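Local coordinates for protein beta-galactosidase (Marinomonas sp. ef1, PDB 6Y2K) that probably hydrolyses terminal beta-galactose residues from beta-galactosides, as a cold-active, hexameric member of glycoside hydrolase family 42, at residues S216-V227 against A249-L259. Residues are numbered along the deposited sequence; the frame is centred on the assembly and turned at random. Where two conformers were deposited one is given.
Sequences SDQVVAFNKLQV and AFDHHKVGQDL
Lys-254 leaves its helix with CG anti to the backbone N (chi1 -165°) and runs fully extended from there, while Asp-217 has CG anti to its carbonyl carbon, which turns a carboxylate based away from the contact back toward it. The two ends form a salt bridge, Lys-254 NZ to Asp-217 OD1 2.7 Å, met on the syn side but 31° out of the carboxylate plane; Trp-163 holds OD2. A second polar tie lies at Ser-216, whose OG receives Asp-251 N at 2.8 Å, nearly straight at 170°. Asp-251 is itself the N-cap of helix 252-256, its OD1 accepting Lys-254 N from above the carboxylate plane, so this one residue links the start of the short helix to helix 205-233.

Beyond these ties, toward the C-terminal end of the 216-227 segment, the packing is largely apolar. The Val-220 and Val-255 side chains slide past each other in opposite directions, CG2 to CG2 3.9 Å, and Val-219 CG1 sits over one face of the Phe-250 ring, 4.3 Å from its centroid, a CH-pi contact; His-252 CE1 covers the opposite face. Farther along, a water accepts from Asn-223 ND2 (2.9 Å) and donates to Val-220 O and Asp-258 OD2 (2.7 Å from the water), while Tyr-143 and Thr-139 engage Asn-223 OD1. At the far end Val-227 CG2 meets Leu-259 CD2 at 3.8 Å.

The contact joins the helix before barrel strand 238-244 to the loop and short helix after it, within the TIM barrel. Salt bridge and serine bond fix the short helix's start; the water satisfies Asp-258 OD2, but buried Asp-258 O finds no partner.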
# COMPACT_ATOMS: atom_id res chain seq x y z
N SER A 216 10.27 -47.24 -1.99
CA SER A 216 10.59 -47.16 -0.57
C SER A 216 11.09 -48.52 -0.06
O SER A 216 12.09 -48.59 0.64
CB SER A 216 9.38 -46.70 0.23
OG SER A 216 9.70 -46.61 1.61
N ASP A 217 10.39 -49.58 -0.42
CA ASP A 217 10.82 -50.95 -0.07
C ASP A 217 12.21 -51.32 -0.60
O ASP A 217 12.91 -52.09 0.05
CB ASP A 217 9.78 -51.98 -0.53
CG ASP A 217 8.62 -52.13 0.45
OD1 ASP A 217 8.67 -51.58 1.57
OD2 ASP A 217 7.66 -52.83 0.08
N GLN A 218 12.62 -50.77 -1.75
CA GLN A 218 13.98 -50.99 -2.26
C GLN A 218 15.03 -50.32 -1.36
O GLN A 218 16.14 -50.85 -1.20
CB GLN A 218 14.13 -50.50 -3.72
CG GLN A 218 13.11 -51.03 -4.74
CD GLN A 218 12.80 -52.53 -4.61
OE1 GLN A 218 13.69 -53.38 -4.68
NE2 GLN A 218 11.54 -52.84 -4.42
N VAL A 219 14.68 -49.17 -0.77
CA VAL A 219 15.55 -48.54 0.24
C VAL A 219 15.67 -49.45 1.47
O VAL A 219 16.76 -49.68 1.95
CB VAL A 219 15.08 -47.12 0.65
CG1 VAL A 219 16.04 -46.50 1.67
CG2 VAL A 219 14.98 -46.21 -0.58
N VAL A 220 14.54 -49.97 1.93
CA VAL A 220 14.51 -50.92 3.06
C VAL A 220 15.43 -52.11 2.78
O VAL A 220 16.27 -52.44 3.62
CB VAL A 220 13.06 -51.41 3.37
CG1 VAL A 220 13.05 -52.47 4.47
CG2 VAL A 220 12.18 -50.22 3.78
N ALA A 221 15.29 -52.72 1.60
CA ALA A 221 16.09 -53.89 1.19
C ALA A 221 17.58 -53.59 1.06
O ALA A 221 18.42 -54.38 1.52
CB ALA A 221 15.57 -54.47 -0.12
N PHE A 222 17.91 -52.46 0.43
CA PHE A 222 19.29 -51.99 0.29
C PHE A 222 19.98 -51.81 1.64
O PHE A 222 21.14 -52.19 1.81
CB PHE A 222 19.30 -50.66 -0.49
CG PHE A 222 20.67 -50.10 -0.79
CD1 PHE A 222 21.30 -49.26 0.12
CD2 PHE A 222 21.29 -50.35 -2.01
CE1 PHE A 222 22.54 -48.70 -0.17
CE2 PHE A 222 22.53 -49.80 -2.31
CZ PHE A 222 23.16 -48.98 -1.38
N ASN A 223 19.25 -51.21 2.58
CA ASN A 223 19.76 -51.00 3.93
C ASN A 223 19.88 -52.32 4.71
O ASN A 223 20.87 -52.55 5.41
CB ASN A 223 18.85 -50.01 4.68
CG ASN A 223 19.35 -49.70 6.08
OD1 ASN A 223 20.43 -49.12 6.25
ND2 ASN A 223 18.58 -50.09 7.10
N LYS A 224 18.87 -53.18 4.57
CA LYS A 224 18.82 -54.45 5.28
C LYS A 224 19.99 -55.38 4.94
O LYS A 224 20.49 -56.11 5.82
CB LYS A 224 17.48 -55.16 5.01
CG LYS A 224 17.25 -56.48 5.74
CD LYS A 224 17.52 -56.37 7.23
CE LYS A 224 16.75 -57.39 8.05
NZ LYS A 224 17.12 -58.80 7.74
N LEU A 225 20.47 -55.36 3.69
CA LEU A 225 21.61 -56.19 3.34
C LEU A 225 22.87 -55.77 4.11
O LEU A 225 23.64 -56.62 4.54
CB LEU A 225 21.83 -56.28 1.82
CG LEU A 225 22.77 -55.35 1.05
CD1 LEU A 225 24.25 -55.65 1.29
CD2 LEU A 225 22.45 -55.46 -0.44
N GLN A 226 23.05 -54.46 4.31
CA GLN A 226 24.18 -53.95 5.08
C GLN A 226 24.01 -54.27 6.57
O GLN A 226 24.96 -54.71 7.22
CB GLN A 226 24.37 -52.44 4.86
CG GLN A 226 24.60 -52.07 3.39
CD GLN A 226 25.21 -50.69 3.17
OE1 GLN A 226 25.85 -50.12 4.07
NE2 GLN A 226 25.02 -50.14 1.99
N VAL A 227 22.81 -54.07 7.09
CA VAL A 227 22.51 -54.39 8.50
C VAL A 227 22.82 -55.86 8.83
O VAL A 227 23.41 -56.16 9.87
CB VAL A 227 21.03 -54.06 8.84
CG1 VAL A 227 20.59 -54.69 10.16
CG2 VAL A 227 20.81 -52.55 8.89
N ALA A 249 10.25 -39.19 0.98
CA ALA A 249 10.12 -40.10 -0.17
C ALA A 249 10.25 -41.59 0.14
O ALA A 249 9.86 -42.40 -0.70
CB ALA A 249 11.10 -39.71 -1.26
N PHE A 250 10.81 -41.96 1.30
CA PHE A 250 10.74 -43.35 1.78
C PHE A 250 10.20 -43.42 3.21
O PHE A 250 10.15 -42.41 3.92
CB PHE A 250 12.10 -44.06 1.67
CG PHE A 250 13.15 -43.56 2.62
CD1 PHE A 250 13.99 -42.52 2.27
CD2 PHE A 250 13.33 -44.16 3.87
CE1 PHE A 250 14.96 -42.06 3.14
CE2 PHE A 250 14.30 -43.71 4.75
CZ PHE A 250 15.12 -42.67 4.38
N ASP A 251 9.76 -44.61 3.60
CA ASP A 251 9.21 -44.84 4.94
C ASP A 251 10.35 -44.96 5.95
O ASP A 251 11.00 -46.01 6.03
CB ASP A 251 8.33 -46.10 4.91
CG ASP A 251 7.59 -46.35 6.21
OD1 ASP A 251 7.95 -45.76 7.25
OD2 ASP A 251 6.64 -47.17 6.18
N HIS A 252 10.56 -43.90 6.72
CA HIS A 252 11.66 -43.83 7.69
C HIS A 252 11.38 -44.70 8.93
O HIS A 252 12.33 -45.14 9.59
CB HIS A 252 11.93 -42.39 8.14
CG HIS A 252 12.43 -41.49 7.05
ND1 HIS A 252 11.78 -41.34 5.84
CD2 HIS A 252 13.50 -40.67 7.00
CE1 HIS A 252 12.44 -40.47 5.10
NE2 HIS A 252 13.49 -40.04 5.78
N HIS A 253 10.12 -44.93 9.26
CA HIS A 253 9.78 -45.86 10.34
C HIS A 253 10.18 -47.29 9.98
O HIS A 253 10.71 -48.03 10.82
CB HIS A 253 8.28 -45.83 10.68
CG HIS A 253 7.80 -44.51 11.19
ND1 HIS A 253 7.00 -43.66 10.46
CD2 HIS A 253 8.04 -43.87 12.36
CE1 HIS A 253 6.75 -42.58 11.16
NE2 HIS A 253 7.37 -42.68 12.32
N LYS A 254 9.95 -47.67 8.72
CA LYS A 254 10.21 -49.04 8.26
C LYS A 254 11.71 -49.31 8.16
O LYS A 254 12.19 -50.34 8.62
CB LYS A 254 9.49 -49.32 6.93
CG LYS A 254 9.43 -50.80 6.58
CD LYS A 254 8.59 -51.04 5.34
CE LYS A 254 8.49 -52.53 5.03
NZ LYS A 254 7.70 -52.82 3.80
N VAL A 255 12.46 -48.36 7.59
CA VAL A 255 13.94 -48.45 7.58
C VAL A 255 14.45 -48.52 9.03
O VAL A 255 15.34 -49.30 9.34
CB VAL A 255 14.58 -47.27 6.82
CG1 VAL A 255 16.10 -47.22 7.02
CG2 VAL A 255 14.26 -47.37 5.34
N GLY A 256 13.85 -47.71 9.91
CA GLY A 256 14.21 -47.67 11.32
C GLY A 256 14.05 -48.96 12.11
O GLY A 256 14.77 -49.16 13.09
N GLN A 257 13.13 -49.83 11.68
CA GLN A 257 12.92 -51.16 12.30
C GLN A 257 14.20 -52.00 12.28
O GLN A 257 14.41 -52.85 13.15
CB GLN A 257 11.82 -51.96 11.58
CG GLN A 257 10.40 -51.45 11.71
CD GLN A 257 9.43 -52.23 10.83
OE1 GLN A 257 8.27 -51.86 10.70
NE2 GLN A 257 9.92 -53.31 10.23
N ASP A 258 15.05 -51.79 11.27
CA ASP A 258 16.28 -52.56 11.10
C ASP A 258 17.52 -51.92 11.75
O ASP A 258 18.61 -52.46 11.62
CB ASP A 258 16.52 -52.82 9.60
CG ASP A 258 15.42 -53.68 8.98
OD1 ASP A 258 14.97 -54.64 9.64
OD2 ASP A 258 15.02 -53.42 7.82
N LEU A 259 17.35 -50.80 12.44
CA LEU A 259 18.46 -50.06 13.00
C LEU A 259 18.26 -49.83 14.50
O LEU A 259 17.16 -50.03 15.02
CB LEU A 259 18.62 -48.72 12.27
CG LEU A 259 19.02 -48.82 10.79
CD1 LEU A 259 18.74 -47.49 10.08
CD2 LEU A 259 20.49 -49.20 10.62
O HOH W 1 16.18 -51.47 6.41